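Local coordinates for heme oxygenase (Leptospira interrogans, PDB 5KZL), which probably cleaves heme oxidatively to biliverdin, iron and carbon monoxide, as an all-helical enzyme of the heme oxygenase family, at residues Met8-Ile13 with Asp182-Asn187; Asn68-Ser73 with Gln121-Ala126. The protein carries 1 engineered substitution. All coordinates share one frame; numbering follows the deposited sequence.

Contact 1: Met8-Ile13 with Asp182-Asn187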
ATOM      1  N   MET A   8     -16.065  -1.551 -19.146  1.00 30.71           N
ATOM      2  CA  MET A   8     -16.402  -0.255 -18.565  1.00 29.22           C
ATOM      3  C   MET A   8     -15.235   0.339 -17.744  1.00 27.23           C
ATOM      4  O   MET A   8     -14.083  -0.033 -17.977  1.00 27.29           O
ATOM      5  CB  MET A   8     -17.731  -0.284 -17.785  1.00 32.09           C
ATOM      6  CG  MET A   8     -18.005  -1.564 -17.086  1.00 37.27           C
ATOM      7  SD  MET A   8     -18.212  -1.276 -15.337  1.00 43.46           S
ATOM      8  CE  MET A   8     -18.261  -2.999 -14.735  1.00 40.42           C
ATOM      9  N   SER A   9     -15.529   1.290 -16.834  1.00 18.26           N
ATOM     10  CA  SER A   9     -14.549   2.062 -16.071  1.00 15.72           C
ATOM     11  C   SER A   9     -13.593   1.194 -15.255  1.00 13.08           C
ATOM     12  O   SER A   9     -14.049   0.400 -14.426  1.00 11.39           O
ATOM     13  CB  SER A   9     -15.261   3.112 -15.211  1.00 18.36           C
ATOM     14  OG  SER A   9     -14.570   3.461 -14.022  1.00 28.03           O
ATOM     15  N   LEU A  10     -12.262   1.353 -15.483  1.00  9.08           N
ATOM     16  CA  LEU A  10     -11.270   0.586 -14.729  1.00  8.82           C
ATOM     17  C   LEU A  10     -11.416   0.845 -13.211  1.00 11.18           C
ATOM     18  O   LEU A  10     -11.329  -0.108 -12.430  1.00 10.57           O
ATOM     19  CB  LEU A  10      -9.822   0.887 -15.200  1.00  9.31           C
ATOM     20  CG  LEU A  10      -8.666   0.233 -14.378  1.00 12.66           C
ATOM     21  CD1 LEU A  10      -8.774  -1.300 -14.375  1.00 11.79           C
ATOM     22  CD2 LEU A  10      -7.310   0.688 -14.884  1.00 11.62           C
ATOM     23  N   ALA A  11     -11.659   2.118 -12.803  1.00  7.98           N
ATOM     24  CA  ALA A  11     -11.805   2.430 -11.369  1.00  7.75           C
ATOM     25  C   ALA A  11     -12.998   1.656 -10.788  1.00 11.21           C
ATOM     26  O   ALA A  11     -12.890   1.088  -9.703  1.00 10.31           O
ATOM     27  CB  ALA A  11     -11.984   3.925 -11.161  1.00  8.25           C
ATOM     28  N   THR A  12     -14.093   1.551 -11.566  1.00  9.69           N
ATOM     29  CA  THR A  12     -15.307   0.817 -11.169  1.00  9.07           C
ATOM     30  C   THR A  12     -15.029  -0.713 -11.145  1.00 10.93           C
ATOM     31  O   THR A  12     -15.436  -1.396 -10.208  1.00 10.41           O
ATOM     32  CB  THR A  12     -16.460   1.226 -12.107  1.00 14.43           C
ATOM     33  OG1 THR A  12     -16.758   2.606 -11.867  1.00 12.61           O
ATOM     34  CG2 THR A  12     -17.723   0.394 -11.915  1.00 12.73           C
ATOM     35  N   ILE A  13     -14.345  -1.231 -12.180  1.00  8.47           N
ATOM     36  CA  ILE A  13     -13.979  -2.658 -12.305  1.00  9.44           C
ATOM     37  C   ILE A  13     -13.190  -3.115 -11.072  1.00 13.63           C
ATOM     38  O   ILE A  13     -13.468  -4.173 -10.500  1.00 12.65           O
ATOM     39  CB  ILE A  13     -13.216  -2.926 -13.641  1.00 12.92           C
ATOM     40  CG1 ILE A  13     -14.202  -2.947 -14.825  1.00 13.49           C
ATOM     41  CG2 ILE A  13     -12.409  -4.247 -13.586  1.00 14.02           C
ATOM     42  CD1 ILE A  13     -13.571  -2.707 -16.171  1.00 18.94           C
ATOM     43  N   ASP A 182      -9.215   5.641 -14.972  1.00 12.27           N
ATOM     44  CA  ASP A 182     -10.139   5.571 -16.099  1.00 11.24           C
ATOM     45  C   ASP A 182      -9.539   6.078 -17.416  1.00 16.92           C
ATOM     46  O   ASP A 182     -10.043   5.714 -18.487  1.00 18.14           O
ATOM     47  CB  ASP A 182     -11.443   6.287 -15.759  1.00 11.78           C
ATOM     48  CG  ASP A 182     -12.289   5.564 -14.736  1.00 16.76           C
ATOM     49  OD1 ASP A 182     -11.977   4.393 -14.430  1.00 15.70           O
ATOM     50  OD2 ASP A 182     -13.291   6.163 -14.261  1.00 22.80           O
ATOM     51  N   SER A 183      -8.459   6.877 -17.335  1.00 13.38           N
ATOM     52  CA  SER A 183      -7.742   7.461 -18.475  1.00 12.99           C
ATOM     53  C   SER A 183      -6.710   6.501 -19.041  1.00 16.09           C
ATOM     54  O   SER A 183      -6.223   6.725 -20.151  1.00 15.50           O
ATOM     55  CB  SER A 183      -7.059   8.774 -18.072  1.00 15.74           C
ATOM     56  OG  SER A 183      -5.777   8.595 -17.472  1.00 20.00           O
ATOM     57  N   LEU A 184      -6.297   5.487 -18.246  1.00 12.62           N
ATOM     58  CA  LEU A 184      -5.262   4.553 -18.677  1.00 12.19           C
ATOM     59  C   LEU A 184      -5.541   3.975 -20.044  1.00 13.55           C
ATOM     60  O   LEU A 184      -6.645   3.462 -20.251  1.00 13.19           O
ATOM     61  CB  LEU A 184      -5.023   3.420 -17.662  1.00 12.70           C
ATOM     62  CG  LEU A 184      -4.496   3.789 -16.262  1.00 18.18           C
ATOM     63  CD1 LEU A 184      -3.908   2.556 -15.561  1.00 18.51           C
ATOM     64  CD2 LEU A 184      -3.482   4.893 -16.309  1.00 18.43           C
ATOM     65  N   PRO A 185      -4.580   4.082 -21.003  1.00 10.16           N
ATOM     66  CA  PRO A 185      -4.829   3.526 -22.344  1.00  9.77           C
ATOM     67  C   PRO A 185      -4.767   1.997 -22.380  1.00 13.53           C
ATOM     68  O   PRO A 185      -3.783   1.414 -22.863  1.00 13.84           O
ATOM     69  CB  PRO A 185      -3.739   4.184 -23.196  1.00 11.49           C
ATOM     70  CG  PRO A 185      -2.602   4.397 -22.246  1.00 15.44           C
ATOM     71  CD  PRO A 185      -3.237   4.707 -20.920  1.00 11.52           C
ATOM     72  N   VAL A 186      -5.818   1.338 -21.845  1.00  7.95           N
ATOM     73  CA  VAL A 186      -5.929  -0.120 -21.798  1.00  8.03           C
ATOM     74  C   VAL A 186      -7.308  -0.551 -22.273  1.00 10.80           C
ATOM     75  O   VAL A 186      -8.281   0.184 -22.051  1.00  8.42           O
ATOM     76  CB  VAL A 186      -5.572  -0.745 -20.408  1.00 12.45           C
ATOM     77  CG1 VAL A 186      -4.092  -0.589 -20.096  1.00 12.44           C
ATOM     78  CG2 VAL A 186      -6.431  -0.175 -19.274  1.00 12.27           C
ATOM     79  N   ASN A 187      -7.408  -1.742 -22.912  1.00  7.61           N
ATOM     80  CA  ASN A 187      -8.718  -2.211 -23.334  1.00  7.07           C
ATOM     81  C   ASN A 187      -9.369  -3.009 -22.208  1.00 10.36           C
ATOM     82  O   ASN A 187      -8.727  -3.271 -21.192  1.00  9.43           O
ATOM     83  CB  ASN A 187      -8.659  -2.953 -24.683  1.00  7.51           C
ATOM     84  CG  ASN A 187      -7.804  -4.193 -24.678  1.00 14.99           C
ATOM     85  OD1 ASN A 187      -7.760  -4.962 -23.705  1.00 10.47           O
ATOM     86  ND2 ASN A 187      -7.113  -4.436 -25.786  1.00 13.28           N
TER
HETATM   87  O   HOH W   1     -11.378   2.756 -17.877  1.00  9.18           O

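Contact 2: Asn68-Ser73 with Gln121-Ala126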
ATOM      1  N   ASN A  68       6.526   4.448 -18.952  1.00 11.13           N
ATOM      2  CA  ASN A  68       5.688   3.456 -19.605  1.00 10.95           C
ATOM      3  C   ASN A  68       4.385   4.178 -20.022  1.00 16.03           C
ATOM      4  O   ASN A  68       3.850   4.974 -19.239  1.00 14.93           O
ATOM      5  CB  ASN A  68       5.384   2.314 -18.644  1.00  9.78           C
ATOM      6  CG  ASN A  68       4.419   1.293 -19.189  1.00 20.50           C
ATOM      7  OD1 ASN A  68       3.204   1.505 -19.201  1.00 19.07           O
ATOM      8  ND2 ASN A  68       4.935   0.152 -19.605  1.00  9.80           N
ATOM      9  N   LEU A  69       3.924   3.951 -21.266  1.00 14.40           N
ATOM     10  CA  LEU A  69       2.748   4.639 -21.817  1.00 14.65           C
ATOM     11  C   LEU A  69       1.474   4.414 -21.030  1.00 17.97           C
ATOM     12  O   LEU A  69       0.656   5.326 -20.932  1.00 17.19           O
ATOM     13  CB  LEU A  69       2.533   4.306 -23.312  1.00 14.78           C
ATOM     14  CG  LEU A  69       3.553   4.880 -24.318  1.00 18.62           C
ATOM     15  CD1 LEU A  69       3.122   4.577 -25.733  1.00 18.81           C
ATOM     16  CD2 LEU A  69       3.672   6.382 -24.184  1.00 21.93           C
ATOM     17  N   VAL A  70       1.316   3.227 -20.435  1.00 15.81           N
ATOM     18  CA  VAL A  70       0.136   2.948 -19.627  1.00 15.53           C
ATOM     19  C   VAL A  70       0.258   3.614 -18.248  1.00 20.59           C
ATOM     20  O   VAL A  70      -0.700   4.249 -17.805  1.00 22.28           O
ATOM     21  CB  VAL A  70      -0.195   1.433 -19.574  1.00 18.96           C
ATOM     22  CG1 VAL A  70      -1.202   1.109 -18.475  1.00 19.13           C
ATOM     23  CG2 VAL A  70      -0.706   0.948 -20.928  1.00 18.92           C
ATOM     24  N   LEU A  71       1.435   3.527 -17.598  1.00 14.60           N
ATOM     25  CA  LEU A  71       1.628   4.070 -16.254  1.00 14.15           C
ATOM     26  C   LEU A  71       1.800   5.590 -16.177  1.00 19.28           C
ATOM     27  O   LEU A  71       1.578   6.156 -15.109  1.00 18.88           O
ATOM     28  CB  LEU A  71       2.793   3.379 -15.520  1.00 13.47           C
ATOM     29  CG  LEU A  71       2.764   1.843 -15.402  1.00 16.33           C
ATOM     30  CD1 LEU A  71       4.058   1.353 -14.786  1.00 15.19           C
ATOM     31  CD2 LEU A  71       1.587   1.363 -14.547  1.00 17.57           C
ATOM     32  N   LYS A  72       2.212   6.249 -17.278  1.00 15.80           N
ATOM     33  CA  LYS A  72       2.475   7.695 -17.331  1.00 15.59           C
ATOM     34  C   LYS A  72       1.442   8.566 -16.593  1.00 18.51           C
ATOM     35  O   LYS A  72       1.831   9.401 -15.777  1.00 16.89           O
ATOM     36  CB  LYS A  72       2.630   8.158 -18.791  1.00 17.98           C
ATOM     37  CG  LYS A  72       4.056   8.520 -19.155  1.00 34.50           C
ATOM     38  CD  LYS A  72       4.139   9.185 -20.522  1.00 41.41           C
ATOM     39  CE  LYS A  72       5.541   9.134 -21.077  1.00 48.35           C
ATOM     40  NZ  LYS A  72       5.680   9.971 -22.296  1.00 54.69           N
ATOM     41  N   SER A  73       0.135   8.335 -16.831  1.00 15.66           N
ATOM     42  CA  SER A  73      -0.924   9.125 -16.197  1.00 15.29           C
ATOM     43  C   SER A  73      -1.175   8.805 -14.705  1.00 18.08           C
ATOM     44  O   SER A  73      -1.929   9.544 -14.058  1.00 18.85           O
ATOM     45  CB  SER A  73      -2.219   9.044 -16.994  1.00 20.47           C
ATOM     46  OG  SER A  73      -2.608   7.697 -17.173  1.00 34.26           O
ATOM     47  N   GLN A 121       5.506  -7.483 -17.018  1.00 12.43           N
ATOM     48  CA  GLN A 121       4.202  -6.867 -17.328  1.00 11.64           C
ATOM     49  C   GLN A 121       4.080  -5.565 -16.522  1.00 12.92           C
ATOM     50  O   GLN A 121       3.236  -5.513 -15.620  1.00 11.60           O
ATOM     51  CB  GLN A 121       3.037  -7.833 -16.982  1.00 12.82           C
ATOM     52  CG  GLN A 121       2.821  -8.979 -17.981  1.00 20.78           C
ATOM     53  CD  GLN A 121       2.293  -8.493 -19.311  1.00 28.58           C
ATOM     54  OE1 GLN A 121       1.107  -8.187 -19.469  1.00 23.47           O
ATOM     55  NE2 GLN A 121       3.166  -8.395 -20.291  1.00 25.46           N
ATOM     56  N   PRO A 122       4.947  -4.533 -16.789  1.00  8.81           N
ATOM     57  CA  PRO A 122       4.927  -3.295 -15.975  1.00  8.63           C
ATOM     58  C   PRO A 122       3.580  -2.598 -15.875  1.00 11.40           C
ATOM     59  O   PRO A 122       3.323  -1.990 -14.842  1.00 10.30           O
ATOM     60  CB  PRO A 122       5.997  -2.415 -16.633  1.00 10.73           C
ATOM     61  CG  PRO A 122       6.201  -2.997 -17.962  1.00 14.20           C
ATOM     62  CD  PRO A 122       6.012  -4.449 -17.810  1.00 10.33           C
ATOM     63  N   GLU A 123       2.678  -2.764 -16.872  1.00  8.76           N
ATOM     64  CA  GLU A 123       1.321  -2.178 -16.819  1.00  8.25           C
ATOM     65  C   GLU A 123       0.540  -2.712 -15.605  1.00 10.69           C
ATOM     66  O   GLU A 123      -0.333  -2.021 -15.081  1.00  9.85           O
ATOM     67  CB  GLU A 123       0.530  -2.491 -18.103  1.00  9.31           C
ATOM     68  CG  GLU A 123       1.202  -1.954 -19.368  1.00 17.44           C
ATOM     69  CD  GLU A 123       2.438  -2.678 -19.890  1.00 34.51           C
ATOM     70  OE1 GLU A 123       2.641  -3.864 -19.536  1.00 15.26           O
ATOM     71  OE2 GLU A 123       3.226  -2.041 -20.631  1.00 27.69           O
ATOM     72  N   LEU A 124       0.847  -3.944 -15.161  1.00  8.01           N
ATOM     73  CA  LEU A 124       0.161  -4.518 -13.991  1.00  7.60           C
ATOM     74  C   LEU A 124       0.549  -3.831 -12.656  1.00 11.10           C
ATOM     75  O   LEU A 124      -0.121  -4.052 -11.642  1.00 10.75           O
ATOM     76  CB  LEU A 124       0.337  -6.048 -13.904  1.00  7.80           C
ATOM     77  CG  LEU A 124      -0.262  -6.919 -15.039  1.00 10.82           C
ATOM     78  CD1 LEU A 124       0.017  -8.386 -14.774  1.00 10.81           C
ATOM     79  CD2 LEU A 124      -1.772  -6.727 -15.162  1.00  9.32           C
ATOM     80  N   LEU A 125       1.604  -2.974 -12.663  1.00  7.71           N
ATOM     81  CA  LEU A 125       1.959  -2.195 -11.466  1.00  7.22           C
ATOM     82  C   LEU A 125       0.811  -1.222 -11.121  1.00  9.36           C
ATOM     83  O   LEU A 125       0.705  -0.781  -9.970  1.00  8.83           O
ATOM     84  CB  LEU A 125       3.285  -1.430 -11.657  1.00  7.05           C
ATOM     85  CG  LEU A 125       4.556  -2.286 -11.658  1.00 11.48           C
ATOM     86  CD1 LEU A 125       5.783  -1.428 -11.942  1.00 12.40           C
ATOM     87  CD2 LEU A 125       4.729  -3.057 -10.321  1.00 12.22           C
ATOM     88  N   ALA A 126      -0.097  -0.958 -12.098  1.00  6.93           N
ATOM     89  CA  ALA A 126      -1.300  -0.148 -11.853  1.00  5.19           C
ATOM     90  C   ALA A 126      -2.116  -0.782 -10.724  1.00  9.02           C
ATOM     91  O   ALA A 126      -2.678  -0.060  -9.909  1.00  7.89           O
ATOM     92  CB  ALA A 126      -2.156  -0.039 -13.120  1.00  5.06           C
TER

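Contact 1: Met8-Ile13 with Asp182-Asn187
One carboxylate oxygen, OD1 of Asp182, does most of the polar work where the first turn of helix 10-17 meets the last part of helix 170-183. Ala11 N donates to it along a nearly straight path, with 2.8 Å between Ala11 N and Asp182 OD1 and an N-H...O angle of 168°, and the donor lies almost on the C-O axis. Ser9 OG is the second donor, 2.8 Å from Asp182 OD1 and above the carboxylate plane. Ser9 OG also accepts: as N-cap it takes the amide of Thr12 (Thr12 N to Ser9 OG 3.1 Å), with OG anti to its own backbone N (chi1 152°). The helix start is thus served by a serine cap inside the segment and an aspartate from across the contact, and the amide of Ala11 and the helix N terminus would be expected to stabilise the carboxylate as an anion. Leu10 N lies near OD1 at a poor angle and is satisfied instead by a water, 2.9 Å from Leu10 N, which gives a weak bond to Asp182 O. Beside these bonds, CD2 of Leu10 meets CD1 of Leu184 at 3.9 Å, the two buried side chains crossing obliquely. The methyl of Ala11 rests beside the carboxylate, CB 3.3 Å from Asp182 OD1, and is about 7 Å from the bound heme. Lys191 of helix 188-210 touches Leu10 and Val186 and donates to Met8 O, so the contact joins helix 10-17 to the bend between helices 170-183 and 188-210.

Contact 2: Asn68-Ser73 with Gln121-Ala126
Residues 69-73 have helical backbone angles without the regular bonding of a helix, whereas Pro122-Leu124 form a 3-10 turn leading into helix 125-151; the backbones come nearest at Val70 and Glu123, CA atoms 6.0 Å apart. Asn68 OD1 accepts from Val70 N, above the carbonyl plane, an Asx turn, and from Leu71 N, in that plane on a lone pair (Leu71 N to Asn68 OD1 3.1 Å), completing an Asx motif. This double grip fixes the amide's rotation and directs ND2 across the contact (Asn68 ND2 to Glu123 OE2 3.0 Å, N-H...O angle 178°). OE2 lies in the amide plane, but the donor stands above the carboxylate, the planes being 56° apart. Chi1 of Glu123 (-60°, CG anti to the carbonyl carbon) sets Glu123 CG 3.7 Å from Val70 CB, and the bend at chi2 turns the carboxylate toward Asn68. The branched end of buried Leu71 rests on the turn: CD1 sits 3.4 Å from Pro122 O and CD2 4.2 Å from Ala126 CB. In this helix-loop packing of the all-helical heme oxygenase fold, the loop after helix 41-64 lies against the start of helix 125-151, with Leu125 reaching Glu61, Leu62 and helix 105-120.

From the N terminus, the chain passes first through 8-13, then through helix 41-64 to 68-73, the first side of contact 2. Helices 82-93 and 105-120 follow before 121-126 closes that shorter loop of 47 residues. Past helix 125-151, in the last part of helix 170-183, residues 182-187 return to the beginning and close contact 1 over 168 residues, so that the smaller loop lies wholly within the larger one. The centres are 12 Å apart, and the contacts meet directly: CD2 of Leu184 packs 3.2 Å from Val70 O and also touches Ser73. Together they tie helix 10-17, the loop after helix 41-64, the end of 105-120, the start of 125-151 and the last part of 170-183.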